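Local coordinates for coiled-coil and C2 domain-containing protein 1-like (Drosophila melanogaster, PDB 6EI6), which binds phosphatidylinositol monophosphates and regulates endosomal protein sorting through the ESCRT pathway, probably by preventing inappropriate polymerisation of the ESCRT-III core protein shrub, at residues Ile108-Glu119 and Arg248-Lys256; Pro135-Val144 and Thr156-Pro167. All coordinates share one frame; numbering follows the deposited sequence.

Contact 1 sits where the C2 sandwich meets the helices, contact 2 farther out on the sandwich: their centres are 31 Å from each other, and their nearest atoms are about 11 Å apart. Contact 1 joins the loop leading into strand 119-128 to the end of strand 241-249, neighbours in one four-stranded sheet, close to the helices 34-62 and 255-263. Contact 2 belongs to the other sheet, where edge strand 155-157 pairs with 140-145, and is nested in sequence within the span of chain that contact 1 closes. A sulfate, probably from the crystallisation liquor, is held at contact 2 by K157 and weakly by R143; it does not by itself define the phosphoinositide site.

Contact 1 of 2, residues Ile108-Glu119 and Arg248-Lys256; sequences IVHCNTDLTDSE and RVRNPILTK
R248 crosses D114 at about a right angle. Its CB lies 4.1 Å from CD2 of L115. A turn about the CG-CD bond (chi3 64°) swings NE to a water 2.8 Å away, which donates to OD1 of N112. At the tip the grip is end-on: NH1 bonds OD1 of D114 (3.2 Å) from above the carboxylate plane, while NH2 takes the syn lone pair of OD2 (3.1 Å). NH1 also touches CD1 of L115 (3.6 Å) and forms a salt bridge with E121, so two acids share the guanidinium; NH2 lies 2.9 Å from OD1 of N112. A leucine here would probably leave both D114 and E121 without their positive partner and the water without its NE donor. Next along, ND2 of N112 makes a nearly straight bond (167°) to the carbonyl oxygen of V249 and a second to E225. R250, the most covered residue, threads past L115 and brings its NH2 to 3.0 Å from O of T113. CG2 of V109 meets CG2 of T255 (3.6 Å). Together these contacts join the entry and exit of a C2 beta-sandwich, at adjacent antiparallel strands, beside the helical part of the chain.

Contact 2 of 2, residues Pro135-Val144 and Thr156-Pro167; sequences PKDVDTYVRV and TKTNVIRDTSSP. With SO4 (sulfate ion), chain D.
D163, T140 and Y141 bury much of this contact, an irregular antiparallel hairpin at one edge of the C2 beta-sandwich whose register shifts by one residue midway. The backbone N of D163 meets OD1 of D139 (2.9 Å) nearly along its C-O axis, in a bond bent at the hydrogen (133°), and leans weakly on O of V138. The carboxylates of D163 and D139 lie side by side, planes 19° apart, and D137 joins them, its OD1 modelled 2.5 Å from OD1 of D163; the spacing is uncertain, but three carboxylates would probably favour a proton or a cation here. This end probably corresponds to the calcium-binding loops of other C2 domains; this domain lacks three of the five residues crucial for calcium. T140 donates its N to O of I161, and its OG1, held between backbone N and carbonyl carbon (chi1 38°), lies against CD1 and CG1 of I161 while making a weak bond to Y169. Where the register slips, OG1 of T158 accepts from V142 N (3.2 Å). Y141, its OH bonded to D207, rests CD2 against CD of K157 (3.7 Å), and CE2 sits over the R143 guanidinium. K157 NZ bonds sulfate O1 at 2.9 Å.

Contact 1 of 2, residues Ile108-Glu119 and Arg248-Lys256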
loop_
_atom_site.group_PDB
_atom_site.type_symbol
_atom_site.label_atom_id
_atom_site.label_comp_id
_atom_site.label_asym_id
_atom_site.label_seq_id
_atom_site.Cartn_x
_atom_site.Cartn_y
_atom_site.Cartn_z
ATOM N N ILE A 108 -13.379 6.585 -3.708
ATOM C CA ILE A 108 -12.092 5.948 -3.993
ATOM C C ILE A 108 -11.306 6.752 -5.019
ATOM O O ILE A 108 -10.075 6.866 -4.929
ATOM C CB ILE A 108 -12.294 4.489 -4.451
ATOM C CG1 ILE A 108 -12.936 3.678 -3.330
ATOM C CG2 ILE A 108 -10.956 3.852 -4.874
ATOM C CD1 ILE A 108 -13.880 2.619 -3.842
ATOM N N VAL A 109 -12.004 7.348 -5.991
ATOM C CA VAL A 109 -11.342 8.082 -7.065
ATOM C C VAL A 109 -10.664 9.368 -6.585
ATOM O O VAL A 109 -9.860 9.942 -7.330
ATOM C CB VAL A 109 -12.399 8.267 -8.186
ATOM C CG1 VAL A 109 -12.172 9.504 -9.043
ATOM C CG2 VAL A 109 -12.433 7.024 -9.083
ATOM N N HIS A 110 -10.884 9.788 -5.330
ATOM C CA HIS A 110 -10.468 11.105 -4.844
ATOM C C HIS A 110 -9.683 11.052 -3.531
ATOM O O HIS A 110 -9.738 12.005 -2.749
ATOM C CB HIS A 110 -11.681 12.028 -4.654
ATOM C CG HIS A 110 -12.307 12.492 -5.933
ATOM N ND1 HIS A 110 -11.780 12.201 -7.177
ATOM C CD2 HIS A 110 -13.423 13.221 -6.162
ATOM C CE1 HIS A 110 -12.536 12.741 -8.114
ATOM N NE2 HIS A 110 -13.542 13.360 -7.525
ATOM N N CYS A 111 -8.970 9.969 -3.225
ATOM C CA CYS A 111 -8.055 10.011 -2.081
ATOM C C CYS A 111 -6.665 10.287 -2.622
ATOM O O CYS A 111 -6.301 9.777 -3.677
ATOM C CB CYS A 111 -8.091 8.723 -1.242
ATOM S SG CYS A 111 -7.755 7.121 -2.014
ATOM N N ASN A 112 -5.913 11.153 -1.958
ATOM C CA ASN A 112 -4.742 11.761 -2.602
ATOM C C ASN A 112 -5.168 12.495 -3.879
ATOM O O ASN A 112 -4.803 12.125 -5.004
ATOM C CB ASN A 112 -3.648 10.728 -2.919
ATOM C CG ASN A 112 -3.281 9.878 -1.734
ATOM O OD1 ASN A 112 -3.440 10.293 -0.594
ATOM N ND2 ASN A 112 -2.771 8.674 -1.996
ATOM N N THR A 113 -5.968 13.548 -3.689
ATOM C CA THR A 113 -6.321 14.400 -4.824
ATOM C C THR A 113 -5.139 15.208 -5.349
ATOM O O THR A 113 -5.190 15.682 -6.487
ATOM C CB THR A 113 -7.433 15.367 -4.453
ATOM O OG1 THR A 113 -7.043 16.084 -3.273
ATOM C CG2 THR A 113 -8.711 14.613 -4.196
ATOM N N ASP A 114 -4.086 15.382 -4.544
ATOM C CA ASP A 114 -2.875 16.098 -4.952
ATOM C C ASP A 114 -2.171 15.481 -6.157
ATOM O O ASP A 114 -1.214 16.081 -6.654
ATOM C CB ASP A 114 -1.895 16.144 -3.784
ATOM C CG ASP A 114 -1.818 14.810 -3.055
ATOM O OD1 ASP A 114 -1.455 13.796 -3.697
ATOM O OD2 ASP A 114 -2.142 14.760 -1.851
ATOM N N LEU A 115 -2.605 14.318 -6.640
ATOM C CA LEU A 115 -1.892 13.588 -7.676
ATOM C C LEU A 115 -2.760 13.413 -8.910
ATOM O O LEU A 115 -3.943 13.092 -8.812
ATOM C CB LEU A 115 -1.460 12.200 -7.181
ATOM C CG LEU A 115 -0.060 11.944 -6.627
ATOM C CD1 LEU A 115 0.410 13.036 -5.688
ATOM C CD2 LEU A 115 -0.102 10.630 -5.886
ATOM N N THR A 116 -2.157 13.596 -10.071
ATOM C CA THR A 116 -2.809 13.232 -11.317
ATOM C C THR A 116 -3.221 11.762 -11.282
ATOM O O THR A 116 -2.702 10.960 -10.503
ATOM C CB THR A 116 -1.858 13.511 -12.492
ATOM O OG1 THR A 116 -1.579 14.915 -12.526
ATOM C CG2 THR A 116 -2.435 13.099 -13.842
ATOM N N ASP A 117 -4.197 11.425 -12.122
ATOM C CA ASP A 117 -4.515 10.031 -12.403
ATOM C C ASP A 117 -3.303 9.263 -12.922
ATOM O O ASP A 117 -3.189 8.052 -12.690
ATOM C CB ASP A 117 -5.663 9.964 -13.426
ATOM C CG ASP A 117 -6.182 8.545 -13.642
ATOM O OD1 ASP A 117 -6.913 8.037 -12.749
ATOM O OD2 ASP A 117 -5.848 7.942 -14.694
ATOM N N SER A 118 -2.400 9.935 -13.635
ATOM C CA SER A 118 -1.275 9.282 -14.290
ATOM C C SER A 118 -0.010 9.287 -13.444
ATOM O O SER A 118 1.037 8.848 -13.924
ATOM C CB SER A 118 -0.990 9.957 -15.633
ATOM O OG SER A 118 -0.483 11.272 -15.435
ATOM N N GLU A 119 -0.080 9.753 -12.202
ATOM C CA GLU A 119 1.105 10.059 -11.415
ATOM C C GLU A 119 1.282 9.091 -10.254
ATOM O O GLU A 119 0.363 8.893 -9.449
ATOM C CB GLU A 119 1.041 11.485 -10.874
ATOM C CG GLU A 119 1.537 12.482 -11.871
ATOM C CD GLU A 119 1.673 13.870 -11.300
ATOM O OE1 GLU A 119 1.073 14.159 -10.224
ATOM O OE2 GLU A 119 2.395 14.672 -11.944
ATOM N N ARG A 248 2.793 6.661 -3.352
ATOM C CA ARG A 248 1.445 7.203 -3.351
ATOM C C ARG A 248 0.909 7.308 -4.764
ATOM O O ARG A 248 1.624 7.719 -5.678
ATOM C CB ARG A 248 1.417 8.569 -2.692
ATOM C CG ARG A 248 2.035 8.582 -1.307
ATOM C CD ARG A 248 2.062 9.992 -0.739
ATOM N NE ARG A 248 0.714 10.534 -0.543
ATOM C CZ ARG A 248 0.188 11.511 -1.284
ATOM N NH1 ARG A 248 0.891 12.055 -2.281
ATOM N NH2 ARG A 248 -1.041 11.949 -1.028
ATOM N N VAL A 249 -0.365 6.956 -4.932
ATOM C CA VAL A 249 -1.082 7.174 -6.182
ATOM C C VAL A 249 -2.383 7.908 -5.873
ATOM O O VAL A 249 -2.814 7.999 -4.719
ATOM C CB VAL A 249 -1.357 5.866 -6.937
ATOM C CG1 VAL A 249 -0.066 5.322 -7.490
ATOM C CG2 VAL A 249 -2.013 4.862 -6.000
ATOM N N ARG A 250 -2.977 8.481 -6.927
ATOM C CA ARG A 250 -4.252 9.174 -6.766
ATOM C C ARG A 250 -5.371 8.202 -6.396
ATOM O O ARG A 250 -6.239 8.526 -5.586
ATOM C CB ARG A 250 -4.613 9.936 -8.041
ATOM C CG ARG A 250 -6.091 9.909 -8.355
ATOM C CD ARG A 250 -6.574 11.121 -9.128
ATOM N NE ARG A 250 -6.842 12.237 -8.221
ATOM C CZ ARG A 250 -7.443 13.366 -8.583
ATOM N NH1 ARG A 250 -7.848 13.518 -9.831
ATOM N NH2 ARG A 250 -7.641 14.333 -7.696
ATOM N N ASN A 251 -5.384 7.011 -6.974
ATOM C CA ASN A 251 -6.326 6.002 -6.515
ATOM C C ASN A 251 -5.747 4.641 -6.850
ATOM O O ASN A 251 -4.818 4.548 -7.661
ATOM C CB ASN A 251 -7.721 6.202 -7.139
ATOM C CG ASN A 251 -7.670 6.390 -8.638
ATOM O OD1 ASN A 251 -7.766 7.512 -9.126
ATOM N ND2 ASN A 251 -7.534 5.300 -9.379
ATOM N N PRO A 252 -6.250 3.572 -6.230
ATOM C CA PRO A 252 -5.683 2.247 -6.488
ATOM C C PRO A 252 -5.816 1.842 -7.948
ATOM O O PRO A 252 -6.700 2.307 -8.669
ATOM C CB PRO A 252 -6.498 1.327 -5.573
ATOM C CG PRO A 252 -7.002 2.211 -4.480
ATOM C CD PRO A 252 -7.214 3.557 -5.113
ATOM N N ILE A 253 -4.898 0.978 -8.389
ATOM C CA ILE A 253 -4.948 0.455 -9.749
ATOM C C ILE A 253 -6.316 -0.159 -10.032
ATOM O O ILE A 253 -6.929 0.091 -11.076
ATOM C CB ILE A 253 -3.815 -0.569 -9.975
ATOM C CG1 ILE A 253 -2.455 0.016 -9.584
ATOM C CG2 ILE A 253 -3.781 -1.017 -11.420
ATOM C CD1 ILE A 253 -2.203 1.368 -10.144
ATOM N N LEU A 254 -6.805 -0.987 -9.112
ATOM C CA LEU A 254 -8.094 -1.661 -9.267
ATOM C C LEU A 254 -9.239 -0.866 -8.653
ATOM O O LEU A 254 -10.109 -1.428 -7.971
ATOM C CB LEU A 254 -8.018 -3.056 -8.657
ATOM C CG LEU A 254 -6.816 -3.886 -9.099
ATOM C CD1 LEU A 254 -6.809 -5.247 -8.369
ATOM C CD2 LEU A 254 -6.846 -4.032 -10.615
ATOM N N THR A 255 -9.238 0.450 -8.864
ATOM C CA THR A 255 -10.330 1.288 -8.401
ATOM C C THR A 255 -11.651 0.877 -9.042
ATOM O O THR A 255 -12.698 0.890 -8.385
ATOM C CB THR A 255 -10.017 2.750 -8.700
ATOM O OG1 THR A 255 -9.136 3.274 -7.692
ATOM C CG2 THR A 255 -11.303 3.578 -8.750
ATOM N N LYS A 256 -11.611 0.465 -10.309
ATOM C CA LYS A 256 -12.845 0.228 -11.047
ATOM C C LYS A 256 -13.640 -0.897 -10.415
ATOM O O LYS A 256 -14.841 -0.744 -10.150
ATOM C CB LYS A 256 -12.546 -0.084 -12.510
ATOM C CG LYS A 256 -13.786 -0.261 -13.365
ATOM C CD LYS A 256 -13.446 -0.412 -14.853
ATOM C CE LYS A 256 -14.713 -0.316 -15.721
ATOM N NZ LYS A 256 -14.556 0.536 -16.958
HETATM O O HOH W 1 -1.189 9.798 1.314
#

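Contact 2 of 2, residues Pro135-Val144 and Thr156-Pro167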
loop_
_atom_site.group_PDB
_atom_site.type_symbol
_atom_site.label_atom_id
_atom_site.label_comp_id
_atom_site.label_asym_id
_atom_site.label_seq_id
_atom_site.Cartn_x
_atom_site.Cartn_y
_atom_site.Cartn_z
ATOM N N PRO A 135 30.164 7.920 13.190
ATOM C CA PRO A 135 29.012 8.538 13.859
ATOM C C PRO A 135 28.392 9.571 12.938
ATOM O O PRO A 135 27.625 9.247 12.020
ATOM C CB PRO A 135 29.628 9.177 15.116
ATOM C CG PRO A 135 31.083 9.428 14.756
ATOM C CD PRO A 135 31.463 8.389 13.720
ATOM N N LYS A 136 28.759 10.828 13.197
ATOM C CA LYS A 136 28.630 11.964 12.295
ATOM C C LYS A 136 29.438 11.689 11.021
ATOM O O LYS A 136 29.872 10.551 10.813
ATOM C CB LYS A 136 29.078 13.222 13.056
ATOM C CG LYS A 136 28.941 14.566 12.361
ATOM C CD LYS A 136 30.049 15.519 12.812
ATOM C CE LYS A 136 31.460 14.945 12.626
ATOM N NZ LYS A 136 31.839 14.564 11.239
ATOM N N ASP A 137 29.687 12.719 10.194
ATOM C CA ASP A 137 29.970 12.620 8.756
ATOM C C ASP A 137 30.171 11.203 8.243
ATOM O O ASP A 137 31.236 10.841 7.723
ATOM C CB ASP A 137 31.171 13.470 8.326
ATOM C CG ASP A 137 31.177 13.757 6.797
ATOM O OD1 ASP A 137 31.050 14.948 6.423
ATOM O OD2 ASP A 137 31.345 12.824 5.962
ATOM N N VAL A 138 29.151 10.388 8.448
ATOM C CA VAL A 138 28.650 9.585 7.351
ATOM C C VAL A 138 27.752 10.523 6.545
ATOM O O VAL A 138 26.928 11.251 7.115
ATOM C CB VAL A 138 27.929 8.326 7.863
ATOM C CG1 VAL A 138 26.522 8.617 8.382
ATOM C CG2 VAL A 138 27.957 7.235 6.818
ATOM N N ASP A 139 28.036 10.642 5.251
ATOM C CA ASP A 139 27.223 11.423 4.331
ATOM C C ASP A 139 26.513 10.430 3.433
ATOM O O ASP A 139 27.141 9.485 2.938
ATOM C CB ASP A 139 28.055 12.397 3.489
ATOM C CG ASP A 139 28.775 13.434 4.324
ATOM O OD1 ASP A 139 28.274 13.778 5.416
ATOM O OD2 ASP A 139 29.846 13.921 3.883
ATOM N N THR A 140 25.212 10.630 3.231
ATOM C CA THR A 140 24.406 9.622 2.562
ATOM C C THR A 140 23.497 10.268 1.534
ATOM O O THR A 140 23.154 11.449 1.618
ATOM C CB THR A 140 23.576 8.813 3.561
ATOM O OG1 THR A 140 23.106 9.690 4.587
ATOM C CG2 THR A 140 24.423 7.738 4.198
ATOM N N TYR A 141 23.133 9.463 0.544
ATOM C CA TYR A 141 22.120 9.799 -0.441
ATOM C C TYR A 141 21.488 8.484 -0.888
ATOM O O TYR A 141 22.059 7.408 -0.691
ATOM C CB TYR A 141 22.716 10.603 -1.610
ATOM C CG TYR A 141 23.644 9.808 -2.489
ATOM C CD1 TYR A 141 24.995 9.675 -2.174
ATOM C CD2 TYR A 141 23.171 9.172 -3.625
ATOM C CE1 TYR A 141 25.846 8.930 -2.971
ATOM C CE2 TYR A 141 24.014 8.423 -4.421
ATOM C CZ TYR A 141 25.354 8.306 -4.087
ATOM O OH TYR A 141 26.182 7.550 -4.891
ATOM N N VAL A 142 20.292 8.567 -1.467
ATOM C CA VAL A 142 19.512 7.386 -1.830
ATOM C C VAL A 142 19.180 7.456 -3.314
ATOM O O VAL A 142 18.687 8.480 -3.792
ATOM C CB VAL A 142 18.226 7.276 -0.982
ATOM C CG1 VAL A 142 17.520 5.957 -1.237
ATOM C CG2 VAL A 142 18.530 7.455 0.496
ATOM N N ARG A 143 19.470 6.379 -4.039
ATOM C CA ARG A 143 19.048 6.223 -5.422
ATOM C C ARG A 143 17.725 5.475 -5.486
ATOM O O ARG A 143 17.514 4.502 -4.755
ATOM C CB ARG A 143 20.078 5.440 -6.225
ATOM C CG ARG A 143 21.447 6.055 -6.281
ATOM C CD ARG A 143 22.290 5.374 -7.368
ATOM N NE ARG A 143 23.588 6.019 -7.526
ATOM C CZ ARG A 143 23.775 7.214 -8.087
ATOM N NH1 ARG A 143 22.743 7.922 -8.552
ATOM N NH2 ARG A 143 25.007 7.708 -8.177
ATOM N N VAL A 144 16.849 5.913 -6.386
ATOM C CA VAL A 144 15.521 5.339 -6.556
ATOM C C VAL A 144 15.411 4.825 -7.978
ATOM O O VAL A 144 15.733 5.545 -8.928
ATOM C CB VAL A 144 14.414 6.366 -6.273
ATOM C CG1 VAL A 144 13.034 5.729 -6.524
ATOM C CG2 VAL A 144 14.539 6.923 -4.843
ATOM N N THR A 156 16.670 8.031 -10.230
ATOM C CA THR A 156 16.977 9.350 -9.699
ATOM C C THR A 156 17.618 9.158 -8.334
ATOM O O THR A 156 17.863 8.027 -7.911
ATOM C CB THR A 156 15.727 10.241 -9.631
ATOM O OG1 THR A 156 16.018 11.400 -8.838
ATOM C CG2 THR A 156 14.562 9.506 -8.986
ATOM N N LYS A 157 17.894 10.266 -7.638
ATOM C CA LYS A 157 18.562 10.170 -6.342
ATOM C C LYS A 157 18.267 11.398 -5.491
ATOM O O LYS A 157 17.990 12.480 -6.010
ATOM C CB LYS A 157 20.082 10.003 -6.495
ATOM C CG LYS A 157 20.847 11.288 -6.834
ATOM C CD LYS A 157 22.348 11.104 -6.659
ATOM C CE LYS A 157 23.118 12.402 -6.898
ATOM N NZ LYS A 157 23.631 12.473 -8.293
ATOM N N THR A 158 18.334 11.213 -4.175
ATOM C CA THR A 158 18.156 12.309 -3.240
ATOM C C THR A 158 19.429 13.144 -3.163
ATOM O O THR A 158 20.501 12.759 -3.652
ATOM C CB THR A 158 17.802 11.794 -1.844
ATOM O OG1 THR A 158 19.001 11.495 -1.106
ATOM C CG2 THR A 158 16.929 10.539 -1.932
ATOM N N ASN A 159 19.307 14.298 -2.510
ATOM C CA ASN A 159 20.469 15.123 -2.219
ATOM C C ASN A 159 21.415 14.347 -1.314
ATOM O O ASN A 159 21.170 13.181 -0.992
ATOM C CB ASN A 159 20.061 16.437 -1.538
ATOM C CG ASN A 159 19.496 17.463 -2.510
ATOM O OD1 ASN A 159 19.527 17.287 -3.736
ATOM N ND2 ASN A 159 18.971 18.549 -1.956
ATOM N N VAL A 160 22.486 14.981 -0.873
ATOM C CA VAL A 160 23.402 14.365 0.065
ATOM C C VAL A 160 23.187 15.093 1.385
ATOM O O VAL A 160 23.576 16.257 1.544
ATOM C CB VAL A 160 24.864 14.439 -0.405
ATOM C CG1 VAL A 160 25.781 13.684 0.562
ATOM C CG2 VAL A 160 25.010 13.901 -1.847
ATOM N N ILE A 161 22.521 14.436 2.329
ATOM C CA ILE A 161 22.578 14.925 3.698
ATOM C C ILE A 161 23.991 14.705 4.204
ATOM O O ILE A 161 24.683 13.759 3.786
ATOM C CB ILE A 161 21.533 14.235 4.597
ATOM C CG1 ILE A 161 21.832 12.739 4.724
ATOM C CG2 ILE A 161 20.138 14.487 4.075
ATOM C CD1 ILE A 161 22.825 12.363 5.837
ATOM N N ARG A 162 24.430 15.582 5.103
ATOM C CA ARG A 162 25.780 15.524 5.634
ATOM C C ARG A 162 25.709 15.302 7.136
ATOM O O ARG A 162 24.903 15.942 7.825
ATOM C CB ARG A 162 26.577 16.799 5.291
ATOM C CG ARG A 162 26.919 16.958 3.787
ATOM C CD ARG A 162 27.326 18.403 3.416
ATOM N NE ARG A 162 26.281 19.121 2.680
ATOM C CZ ARG A 162 26.082 20.440 2.740
ATOM N NH1 ARG A 162 26.867 21.205 3.492
ATOM N NH2 ARG A 162 25.098 20.996 2.040
ATOM N N ASP A 163 26.511 14.348 7.616
ATOM C CA ASP A 163 26.880 14.237 9.023
ATOM C C ASP A 163 25.751 13.721 9.908
ATOM O O ASP A 163 25.356 14.396 10.866
ATOM C CB ASP A 163 27.371 15.596 9.547
ATOM C CG ASP A 163 28.560 16.160 8.753
ATOM O OD1 ASP A 163 29.019 15.527 7.783
ATOM O OD2 ASP A 163 29.017 17.274 9.092
ATOM N N THR A 164 25.250 12.516 9.617
ATOM C CA THR A 164 24.283 11.858 10.495
ATOM C C THR A 164 24.010 10.419 10.080
ATOM O O THR A 164 23.837 10.124 8.891
ATOM C CB THR A 164 22.955 12.628 10.547
ATOM O OG1 THR A 164 21.960 11.808 11.164
ATOM C CG2 THR A 164 22.476 13.036 9.161
ATOM N N SER A 165 23.972 9.524 11.075
ATOM C CA SER A 165 23.578 8.127 10.886
ATOM C C SER A 165 22.075 7.960 10.663
ATOM O O SER A 165 21.638 6.882 10.247
ATOM C CB SER A 165 24.004 7.314 12.113
ATOM O OG SER A 165 23.820 5.916 11.945
ATOM N N SER A 166 21.279 8.985 10.952
ATOM C CA SER A 166 19.821 8.940 10.833
ATOM C C SER A 166 19.378 10.126 9.986
ATOM O O SER A 166 18.780 11.085 10.491
ATOM C CB SER A 166 19.150 8.955 12.209
ATOM O OG SER A 166 19.391 7.739 12.916
ATOM N N PRO A 167 19.686 10.097 8.688
ATOM C CA PRO A 167 19.371 11.232 7.813
ATOM C C PRO A 167 17.879 11.505 7.713
ATOM O O PRO A 167 17.046 10.594 7.784
ATOM C CB PRO A 167 19.913 10.786 6.452
ATOM C CG PRO A 167 20.079 9.325 6.531
ATOM C CD PRO A 167 20.389 9.023 7.965
HETATM S S SO4 D . 24.902 10.069 -11.533
HETATM O O1 SO4 D . 24.217 10.522 -10.317
HETATM O O2 SO4 D . 23.931 9.437 -12.437
HETATM O O3 SO4 D . 25.530 11.216 -12.207
HETATM O O4 SO4 D . 25.939 9.100 -11.168
#